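Local coordinates for protein aldehyde dehydrogenase (Bartonella henselae, PDB 3I44) that probably catalyses the oxidation of aldehydes to carboxylic acids with NAD(P)+ as the oxidant, at residues 84-95 and 129-140; 462-470 and 477-485. The protein carries 1 engineered substitution. One frame throughout, in Å; residues are numbered along the deposited sequence. Where two conformers were deposited one is given.

Contact 1 (84-95 and 129-140)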
loop_
_atom_site.group_PDB
_atom_site.type_symbol
_atom_site.label_atom_id
_atom_site.label_comp_id
_atom_site.label_asym_id
_atom_site.label_seq_id
_atom_site.Cartn_x
_atom_site.Cartn_y
_atom_site.Cartn_z
ATOM N N PRO A 84 14.241 -21.599 -1.427
ATOM C CA PRO A 84 14.508 -20.667 -2.514
ATOM C C PRO A 84 15.210 -21.330 -3.698
ATOM O O PRO A 84 14.916 -21.023 -4.870
ATOM C CB PRO A 84 15.437 -19.650 -1.869
ATOM C CG PRO A 84 15.045 -19.674 -0.425
ATOM C CD PRO A 84 14.675 -21.068 -0.120
ATOM N N HIS A 85 16.158 -22.203 -3.377
ATOM C CA HIS A 85 16.829 -23.014 -4.388
ATOM C C HIS A 85 15.838 -23.768 -5.258
ATOM O O HIS A 85 15.927 -23.679 -6.458
ATOM C CB HIS A 85 17.810 -23.977 -3.755
ATOM C CG HIS A 85 18.499 -24.855 -4.742
ATOM N ND1 HIS A 85 19.597 -24.441 -5.464
ATOM C CD2 HIS A 85 18.248 -26.129 -5.129
ATOM C CE1 HIS A 85 19.997 -25.425 -6.253
ATOM N NE2 HIS A 85 19.197 -26.461 -6.066
ATOM N N GLU A 86 14.877 -24.471 -4.676
ATOM C CA GLU A 86 13.926 -25.249 -5.477
ATOM C C GLU A 86 12.978 -24.346 -6.297
ATOM O O GLU A 86 12.674 -24.639 -7.429
ATOM C CB GLU A 86 13.028 -26.073 -4.584
ATOM C CG GLU A 86 13.639 -27.250 -3.799
ATOM C CD GLU A 86 12.638 -27.710 -2.709
ATOM O OE1 GLU A 86 12.929 -27.540 -1.501
ATOM O OE2 GLU A 86 11.511 -28.135 -3.093
ATOM N N ARG A 87 12.487 -23.268 -5.690
ATOM C CA ARG A 87 11.686 -22.264 -6.402
ATOM C C ARG A 87 12.415 -21.620 -7.575
ATOM O O ARG A 87 11.835 -21.462 -8.644
ATOM C CB ARG A 87 11.223 -21.151 -5.462
ATOM C CG ARG A 87 10.275 -21.580 -4.367
ATOM C CD ARG A 87 10.034 -20.380 -3.452
ATOM N NE ARG A 87 9.606 -20.776 -2.134
ATOM C CZ ARG A 87 9.522 -19.972 -1.090
ATOM N NH1 ARG A 87 9.872 -18.699 -1.181
ATOM N NH2 ARG A 87 9.078 -20.467 0.070
ATOM N N LEU A 88 13.678 -21.232 -7.387
ATOM C CA LEU A 88 14.455 -20.737 -8.503
ATOM C C LEU A 88 14.573 -21.795 -9.613
ATOM O O LEU A 88 14.502 -21.468 -10.792
ATOM C CB LEU A 88 15.823 -20.297 -8.052
ATOM C CG LEU A 88 16.735 -19.686 -9.114
ATOM C CD1 LEU A 88 16.120 -18.413 -9.640
ATOM C CD2 LEU A 88 18.144 -19.428 -8.491
ATOM N N GLY A 89 14.749 -23.054 -9.236
ATOM C CA GLY A 89 14.847 -24.133 -10.225
ATOM C C GLY A 89 13.571 -24.253 -11.050
ATOM O O GLY A 89 13.634 -24.500 -12.260
ATOM N N PHE A 90 12.407 -24.080 -10.416
ATOM C CA PHE A 90 11.172 -24.051 -11.200
ATOM C C PHE A 90 11.108 -22.877 -12.174
ATOM O O PHE A 90 10.652 -23.025 -13.299
ATOM C CB PHE A 90 9.928 -24.035 -10.315
ATOM C CG PHE A 90 9.570 -25.390 -9.759
ATOM C CD1 PHE A 90 9.069 -26.395 -10.602
ATOM C CD2 PHE A 90 9.712 -25.655 -8.403
ATOM C CE1 PHE A 90 8.740 -27.644 -10.100
ATOM C CE2 PHE A 90 9.371 -26.913 -7.884
ATOM C CZ PHE A 90 8.875 -27.898 -8.726
ATOM N N VAL A 91 11.527 -21.711 -11.725
ATOM C CA VAL A 91 11.523 -20.516 -12.590
ATOM C C VAL A 91 12.506 -20.642 -13.768
ATOM O O VAL A 91 12.211 -20.247 -14.892
ATOM C CB VAL A 91 11.776 -19.255 -11.756
ATOM C CG1 VAL A 91 12.018 -17.988 -12.673
ATOM C CG2 VAL A 91 10.572 -19.072 -10.822
ATOM N N GLU A 92 13.647 -21.266 -13.525
ATOM C CA GLU A 92 14.574 -21.544 -14.633
ATOM C C GLU A 92 13.969 -22.514 -15.633
ATOM O O GLU A 92 14.122 -22.348 -16.839
ATOM C CB GLU A 92 15.960 -21.947 -14.091
ATOM C CG GLU A 92 16.632 -20.714 -13.335
ATOM C CD GLU A 92 18.133 -20.919 -13.035
ATOM O OE1 GLU A 92 18.621 -22.088 -13.162
ATOM O OE2 GLU A 92 18.826 -19.916 -12.702
ATOM N N LYS A 93 13.258 -23.514 -15.133
ATOM C CA LYS A 93 12.568 -24.470 -15.988
ATOM C C LYS A 93 11.445 -23.791 -16.801
ATOM O O LYS A 93 11.297 -24.016 -18.003
ATOM C CB LYS A 93 12.011 -25.618 -15.141
ATOM C CG LYS A 93 11.435 -26.807 -15.958
ATOM C CD LYS A 93 12.416 -27.185 -17.089
ATOM C CE LYS A 93 12.597 -28.658 -17.294
ATOM N NZ LYS A 93 13.971 -28.909 -17.863
ATOM N N ILE A 94 10.710 -22.895 -16.150
ATOM C CA ILE A 94 9.677 -22.138 -16.816
ATOM C C ILE A 94 10.292 -21.325 -17.967
ATOM O O ILE A 94 9.756 -21.309 -19.047
ATOM C CB ILE A 94 8.943 -21.225 -15.818
ATOM C CG1 ILE A 94 8.020 -22.066 -14.907
ATOM C CG2 ILE A 94 8.162 -20.087 -16.581
ATOM C CD1 ILE A 94 7.445 -21.242 -13.673
ATOM N N LEU A 95 11.400 -20.628 -17.716
ATOM C CA LEU A 95 12.080 -19.875 -18.747
ATOM C C LEU A 95 12.484 -20.762 -19.934
ATOM O O LEU A 95 12.285 -20.388 -21.081
ATOM C CB LEU A 95 13.327 -19.203 -18.185
ATOM C CG LEU A 95 14.136 -18.361 -19.191
ATOM C CD1 LEU A 95 13.238 -17.284 -19.868
ATOM C CD2 LEU A 95 15.353 -17.716 -18.525
ATOM N N SER A 129 10.510 -12.986 -21.368
ATOM C CA SER A 129 11.747 -13.677 -21.037
ATOM C C SER A 129 12.699 -12.726 -20.305
ATOM O O SER A 129 13.359 -13.139 -19.356
ATOM C CB SER A 129 12.405 -14.299 -22.276
ATOM O OG SER A 129 12.179 -13.507 -23.433
ATOM N N SER A 130 12.748 -11.463 -20.718
ATOM C CA SER A 130 13.602 -10.470 -20.060
ATOM C C SER A 130 13.195 -10.235 -18.594
ATOM O O SER A 130 14.041 -10.124 -17.698
ATOM C CB SER A 130 13.581 -9.156 -20.827
ATOM O OG SER A 130 14.282 -8.163 -20.118
ATOM N N HIS A 131 11.898 -10.165 -18.332
ATOM C CA HIS A 131 11.426 -10.048 -16.946
ATOM C C HIS A 131 11.793 -11.291 -16.124
ATOM O O HIS A 131 12.291 -11.165 -15.030
ATOM C CB HIS A 131 9.921 -9.828 -16.887
ATOM C CG HIS A 131 9.487 -8.501 -17.425
ATOM N ND1 HIS A 131 10.291 -7.388 -17.376
ATOM C CD2 HIS A 131 8.319 -8.099 -17.966
ATOM C CE1 HIS A 131 9.645 -6.361 -17.902
ATOM N NE2 HIS A 131 8.445 -6.767 -18.258
ATOM N N ILE A 132 11.570 -12.474 -16.664
ATOM C CA ILE A 132 11.933 -13.683 -15.976
ATOM C C ILE A 132 13.410 -13.640 -15.575
ATOM O O ILE A 132 13.734 -13.874 -14.412
ATOM C CB ILE A 132 11.649 -14.950 -16.802
ATOM C CG1 ILE A 132 10.131 -15.137 -16.972
ATOM C CG2 ILE A 132 12.241 -16.123 -16.059
ATOM C CD1 ILE A 132 9.689 -16.151 -17.987
ATOM N N ARG A 133 14.290 -13.332 -16.517
ATOM C CA ARG A 133 15.735 -13.270 -16.231
ATOM C C ARG A 133 16.080 -12.220 -15.176
ATOM O O ARG A 133 16.993 -12.434 -14.373
ATOM C CB ARG A 133 16.552 -12.986 -17.510
ATOM C CG ARG A 133 16.439 -14.084 -18.573
ATOM C CD ARG A 133 17.439 -13.898 -19.742
ATOM N NE ARG A 133 17.518 -12.505 -20.147
ATOM C CZ ARG A 133 16.799 -11.982 -21.120
ATOM N NH1 ARG A 133 15.966 -12.751 -21.814
ATOM N NH2 ARG A 133 16.900 -10.685 -21.371
ATOM N N ASN A 134 15.396 -11.082 -15.221
ATOM C CA ASN A 134 15.661 -10.036 -14.259
ATOM C C ASN A 134 15.195 -10.408 -12.824
ATOM O O ASN A 134 15.839 -10.017 -11.834
ATOM C CB ASN A 134 15.115 -8.706 -14.736
ATOM C CG ASN A 134 15.971 -8.087 -15.851
ATOM O OD1 ASN A 134 17.190 -8.128 -15.816
ATOM N ND2 ASN A 134 15.320 -7.478 -16.809
ATOM N N PHE A 135 14.119 -11.191 -12.721
ATOM C CA PHE A 135 13.702 -11.752 -11.429
ATOM C C PHE A 135 14.744 -12.770 -10.916
ATOM O O PHE A 135 15.094 -12.767 -9.758
ATOM C CB PHE A 135 12.327 -12.437 -11.530
ATOM C CG PHE A 135 11.175 -11.451 -11.614
ATOM C CD1 PHE A 135 10.984 -10.508 -10.618
ATOM C CD2 PHE A 135 10.329 -11.451 -12.682
ATOM C CE1 PHE A 135 9.934 -9.625 -10.684
ATOM C CE2 PHE A 135 9.293 -10.546 -12.759
ATOM C CZ PHE A 135 9.093 -9.638 -11.771
ATOM N N ILE A 136 15.223 -13.631 -11.800
ATOM C CA ILE A 136 16.289 -14.569 -11.458
ATOM C C ILE A 136 17.512 -13.864 -10.882
ATOM O O ILE A 136 17.963 -14.233 -9.795
ATOM C CB ILE A 136 16.673 -15.437 -12.664
ATOM C CG1 ILE A 136 15.587 -16.491 -12.898
ATOM C CG2 ILE A 136 18.050 -16.100 -12.455
ATOM C CD1 ILE A 136 15.668 -17.135 -14.266
ATOM N N LYS A 137 18.035 -12.866 -11.593
ATOM C CA LYS A 137 19.149 -12.076 -11.098
ATOM C C LYS A 137 18.839 -11.451 -9.737
ATOM O O LYS A 137 19.660 -11.553 -8.808
ATOM C CB LYS A 137 19.581 -10.994 -12.089
ATOM C CG LYS A 137 20.708 -10.078 -11.512
ATOM C CD LYS A 137 21.281 -9.114 -12.538
ATOM C CE LYS A 137 22.439 -8.288 -11.923
ATOM N NZ LYS A 137 22.545 -6.973 -12.652
ATOM N N ALA A 138 17.674 -10.804 -9.618
ATOM C CA ALA A 138 17.275 -10.187 -8.345
ATOM C C ALA A 138 17.204 -11.233 -7.227
ATOM O O ALA A 138 17.713 -11.000 -6.151
ATOM C CB ALA A 138 15.919 -9.420 -8.467
ATOM N N TYR A 139 16.621 -12.397 -7.502
ATOM C CA TYR A 139 16.437 -13.416 -6.462
ATOM C C TYR A 139 17.766 -13.879 -5.890
ATOM O O TYR A 139 17.868 -14.145 -4.702
ATOM C CB TYR A 139 15.744 -14.634 -7.002
ATOM C CG TYR A 139 15.016 -15.489 -5.994
ATOM C CD1 TYR A 139 14.027 -14.948 -5.151
ATOM C CD2 TYR A 139 15.225 -16.861 -5.945
ATOM C CE1 TYR A 139 13.311 -15.761 -4.270
ATOM C CE2 TYR A 139 14.498 -17.672 -5.073
ATOM C CZ TYR A 139 13.536 -17.122 -4.254
ATOM O OH TYR A 139 12.819 -17.931 -3.386
ATOM N N LYS A 140 18.757 -13.986 -6.763
ATOM C CA LYS A 140 20.103 -14.377 -6.356
ATOM C C LYS A 140 20.725 -13.346 -5.409
ATOM O O LYS A 140 21.428 -13.730 -4.500
ATOM C CB LYS A 140 20.970 -14.698 -7.593
ATOM C CG LYS A 140 20.738 -16.145 -8.069
ATOM C CD LYS A 140 20.762 -16.346 -9.615
ATOM C CE LYS A 140 22.154 -16.586 -10.199
ATOM N NZ LYS A 140 22.112 -16.660 -11.704
#

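Contact 2 (462-470 and 477-485)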
loop_
_atom_site.group_PDB
_atom_site.type_symbol
_atom_site.label_atom_id
_atom_site.label_comp_id
_atom_site.label_asym_id
_atom_site.label_seq_id
_atom_site.Cartn_x
_atom_site.Cartn_y
_atom_site.Cartn_z
ATOM N N LEU A 462 15.034 2.552 -18.726
ATOM C CA LEU A 462 15.392 2.165 -17.359
ATOM C C LEU A 462 16.085 0.814 -17.417
ATOM O O LEU A 462 15.755 0.021 -18.262
ATOM C CB LEU A 462 14.158 2.095 -16.454
ATOM C CG LEU A 462 13.554 3.458 -16.076
ATOM C CD1 LEU A 462 12.117 3.388 -15.417
ATOM C CD2 LEU A 462 14.511 4.227 -15.208
ATOM N N PRO A 463 17.063 0.568 -16.520
ATOM C CA PRO A 463 17.842 -0.649 -16.586
ATOM C C PRO A 463 17.052 -1.874 -16.116
ATOM O O PRO A 463 16.032 -1.752 -15.429
ATOM C CB PRO A 463 19.018 -0.350 -15.661
ATOM C CG PRO A 463 18.465 0.578 -14.678
ATOM C CD PRO A 463 17.549 1.455 -15.455
ATOM N N GLY A 464 17.515 -3.031 -16.540
ATOM C CA GLY A 464 16.925 -4.294 -16.151
ATOM C C GLY A 464 17.009 -4.425 -14.660
ATOM O O GLY A 464 18.021 -4.081 -14.050
ATOM N N GLY A 465 15.928 -4.865 -14.039
ATOM C CA GLY A 465 15.910 -4.889 -12.570
ATOM C C GLY A 465 15.382 -3.636 -11.888
ATOM O O GLY A 465 15.123 -3.658 -10.683
ATOM N N SER A 466 15.276 -2.533 -12.623
ATOM C CA SER A 466 14.528 -1.381 -12.160
ATOM C C SER A 466 13.060 -1.781 -12.004
ATOM O O SER A 466 12.589 -2.707 -12.629
ATOM C CB SER A 466 14.630 -0.231 -13.166
ATOM O OG SER A 466 13.825 0.902 -12.794
ATOM N N TYR A 467 12.335 -1.050 -11.182
ATOM C CA TYR A 467 10.884 -1.219 -11.127
ATOM C C TYR A 467 10.175 -0.571 -12.296
ATOM O O TYR A 467 10.715 0.331 -12.962
ATOM C CB TYR A 467 10.323 -0.638 -9.843
ATOM C CG TYR A 467 10.327 0.866 -9.684
ATOM C CD1 TYR A 467 9.456 1.684 -10.406
ATOM C CD2 TYR A 467 11.135 1.472 -8.733
ATOM C CE1 TYR A 467 9.410 3.055 -10.193
ATOM C CE2 TYR A 467 11.087 2.844 -8.500
ATOM C CZ TYR A 467 10.230 3.625 -9.235
ATOM O OH TYR A 467 10.199 4.948 -8.988
ATOM N N PHE A 468 8.946 -1.018 -12.496
ATOM C CA PHE A 468 8.006 -0.355 -13.346
ATOM C C PHE A 468 6.756 0.000 -12.529
ATOM O O PHE A 468 6.105 -0.883 -11.950
ATOM C CB PHE A 468 7.615 -1.259 -14.523
ATOM C CG PHE A 468 6.767 -0.557 -15.567
ATOM C CD1 PHE A 468 7.344 -0.084 -16.745
ATOM C CD2 PHE A 468 5.408 -0.356 -15.365
ATOM C CE1 PHE A 468 6.569 0.570 -17.704
ATOM C CE2 PHE A 468 4.630 0.296 -16.315
ATOM C CZ PHE A 468 5.200 0.754 -17.477
ATOM N N GLY A 469 6.411 1.288 -12.511
ATOM C CA GLY A 469 5.220 1.726 -11.848
ATOM C C GLY A 469 5.131 3.204 -11.712
ATOM O O GLY A 469 6.110 3.914 -11.973
ATOM N N GLY A 470 3.960 3.670 -11.276
ATOM C CA GLY A 470 3.644 5.109 -11.294
ATOM C C GLY A 470 3.383 5.707 -9.929
ATOM O O GLY A 470 3.794 5.150 -8.896
ATOM N N ALA A 477 2.009 0.582 -7.652
ATOM C CA ALA A 477 2.716 -0.696 -7.771
ATOM C C ALA A 477 4.180 -0.484 -8.197
ATOM O O ALA A 477 4.515 0.476 -8.880
ATOM C CB ALA A 477 2.021 -1.534 -8.759
ATOM N N ARG A 478 5.037 -1.394 -7.785
ATOM C CA ARG A 478 6.466 -1.353 -8.120
ATOM C C ARG A 478 6.830 -2.769 -8.573
ATOM O O ARG A 478 7.214 -3.624 -7.762
ATOM C CB ARG A 478 7.251 -0.886 -6.905
ATOM C CG ARG A 478 7.018 0.593 -6.554
ATOM C CD ARG A 478 7.777 1.527 -7.502
ATOM N NE ARG A 478 7.573 2.980 -7.360
ATOM C CZ ARG A 478 6.509 3.665 -7.804
ATOM N NH1 ARG A 478 5.451 3.036 -8.334
ATOM N NH2 ARG A 478 6.494 4.976 -7.705
ATOM N N GLU A 479 6.594 -3.031 -9.862
ATOM C CA GLU A 479 6.757 -4.360 -10.426
ATOM C C GLU A 479 8.177 -4.534 -10.956
ATOM O O GLU A 479 8.799 -3.576 -11.356
ATOM C CB GLU A 479 5.716 -4.610 -11.516
ATOM C CG GLU A 479 4.270 -4.665 -10.981
ATOM C CD GLU A 479 3.288 -5.413 -11.871
ATOM O OE1 GLU A 479 2.475 -6.216 -11.339
ATOM O OE2 GLU A 479 3.352 -5.269 -13.106
ATOM N N GLY A 480 8.684 -5.759 -10.965
ATOM C CA GLY A 480 9.970 -6.029 -11.571
ATOM C C GLY A 480 11.125 -6.069 -10.577
ATOM O O GLY A 480 11.141 -5.341 -9.568
ATOM N N GLY A 481 12.121 -6.909 -10.880
ATOM C CA GLY A 481 13.293 -7.032 -10.020
ATOM C C GLY A 481 12.966 -7.244 -8.542
ATOM O O GLY A 481 11.995 -7.934 -8.165
ATOM N N LEU A 482 13.762 -6.610 -7.692
ATOM C CA LEU A 482 13.626 -6.823 -6.250
ATOM C C LEU A 482 12.328 -6.214 -5.727
ATOM O O LEU A 482 11.704 -6.767 -4.815
ATOM C CB LEU A 482 14.777 -6.178 -5.495
ATOM C CG LEU A 482 15.826 -7.136 -4.962
ATOM C CD1 LEU A 482 17.041 -6.305 -4.504
ATOM C CD2 LEU A 482 15.202 -7.935 -3.827
ATOM N N TRP A 483 11.954 -5.070 -6.299
ATOM C CA TRP A 483 10.732 -4.380 -5.893
ATOM C C TRP A 483 9.562 -5.346 -6.041
ATOM O O TRP A 483 8.718 -5.456 -5.146
ATOM C CB TRP A 483 10.490 -3.114 -6.734
ATOM C CG TRP A 483 11.295 -1.869 -6.294
ATOM C CD1 TRP A 483 10.942 -0.948 -5.322
ATOM C CD2 TRP A 483 12.546 -1.431 -6.814
ATOM N NE1 TRP A 483 11.888 0.021 -5.226
ATOM C CE2 TRP A 483 12.895 -0.250 -6.117
ATOM C CE3 TRP A 483 13.407 -1.920 -7.795
ATOM C CZ2 TRP A 483 14.060 0.459 -6.381
ATOM C CZ3 TRP A 483 14.589 -1.226 -8.048
ATOM C CH2 TRP A 483 14.902 -0.041 -7.339
ATOM N N GLY A 484 9.550 -6.076 -7.157
ATOM C CA GLY A 484 8.423 -6.895 -7.530
ATOM C C GLY A 484 8.303 -8.125 -6.660
ATOM O O GLY A 484 7.193 -8.516 -6.289
ATOM N N ILE A 485 9.455 -8.712 -6.317
ATOM C CA ILE A 485 9.499 -9.856 -5.395
ATOM C C ILE A 485 8.928 -9.448 -4.019
ATOM O O ILE A 485 8.161 -10.218 -3.407
ATOM C CB ILE A 485 10.935 -10.430 -5.232
ATOM C CG1 ILE A 485 11.382 -11.099 -6.534
ATOM C CG2 ILE A 485 10.975 -11.468 -4.114
ATOM C CD1 ILE A 485 12.878 -11.315 -6.686
HETATM O O HOH W 1 16.024 -5.065 -8.653
#

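Contact 1 (84-95 and 129-140)
With CG anti to the backbone N in both Tyr139 (chi1 -157°) and Leu88 (chi1 -177°), ring and isobutyl group lie antiparallel against each other. CB of Leu88 lies 4.1 Å from CD2 of the ring, approaching obliquely, while Leu88 CD1 turns across Ile136 and touches its CG1 at 3.8 Å. Beyond Leu88, the phenol reaches the first turn of helix 84-95. There Pro84 O lies in the ring plane at its edge, and the tyrosine OH comes within 3.3 Å of Pro84 CA. The Arg87 chain, extended from CG to NE, crosses the phenol at about a right angle. Its NH1 is hydrogen-bonded to Leu187 O, to which Tyr139 OH also makes a weak bond.

The segments belong to helices 84-100 and 117-141, an antiparallel pair (159°, axes 10.3 Å apart) packed beside helix 174-188, and their side chains mesh knobs-into-holes. Ile136 is one knob, set among Leu88, Val91, Glu92 and Leu95; its CD1 meets Glu92 CG at 3.8 Å. Leu95 is the other, entering the hole formed by Ser129, Ile132, Arg133 and Ile136. Its two methyls divide the work: CD1 rests on Ser129 CB at 3.9 Å, and CD2 on Arg133 CG at 3.8 Å. On the buried side of the knobs, Val91 CG1 packs against Ile132 CG2 at 3.9 Å and also touches Ile136 CG1. Toward solvent the seam is edged by the aliphatic parts of Glu92, Arg133 and Lys140; on the buried side, Phe135 continues onto Ile183 and Pro184 of helix 174-188.

Contact 2 (462-470 and 477-485)
Stacking dominates around Tyr467, approached in two ways. Arg478 lies alongside it: CD sits over the ring centre, 3.3 Å from the centroid (CH-pi), and the guanidinium follows as an off-centre cation-pi stack with planes 21° apart. The bend at chi2 (-76°) folds the arginine chain over the ring. Trp483 receives the tyrosine's edge on its face, T-shaped, with Tyr467 CD2 3.6 Å from Trp483 CE2.

Hydrogen bonds run between the backbones and from the Arg478 side chain. Phe468 and Glu479 form a single antiparallel hydrogen-bonded pair, with Phe468 N to Glu479 O at 2.8 Å and Glu479 N to Phe468 O at 3.0 Å. NH1 and NH2 of Arg478 both grip Gly470 O in the guanidinium plane; the 2.7 Å NH1 bond uses a lone pair, whereas NH2 approaches from above the carbonyl plane. NH1 also bonds Ala477 O.

Water donates to Gly465 O, within the type II turn Pro463-Ser466, and accepts from Leu482 N. Bare of side chains, Gly469 and Gly481 let the backbones close in on Ala477 O and Gly465 O respectively.

Since Arg478 NE bonds Thr491 of the second subunit and Tyr467 OH bonds Gly453 O, the loop leading into helix 481-486 holds a probably cationic group in place at the subunit interface, its charge probably eased by the Tyr467 face and the Gly470 and Ala477 carbonyls.

Contact 1 and contact 2 lie about 15 Å apart between centres and touch through helix 129-140, which turns one side to helix 84-95 and another to the loop of contact 2. Phe135 CE1 packs 3.5 Å from Gly481 N, and Ala138 CB 3.6 Å from Leu482 N; Ile485 adds to the same interface. Contact 1 is partly buried, mostly aliphatic with one tyrosine ring, set between two regular helices, and reached by no other chain of the assembly. Contact 2 is more deeply buried and nearer the chain centre; it joins largely irregular backbone through carbonyls, glycines, aromatic rings and an arginine, and extends to the second subunit.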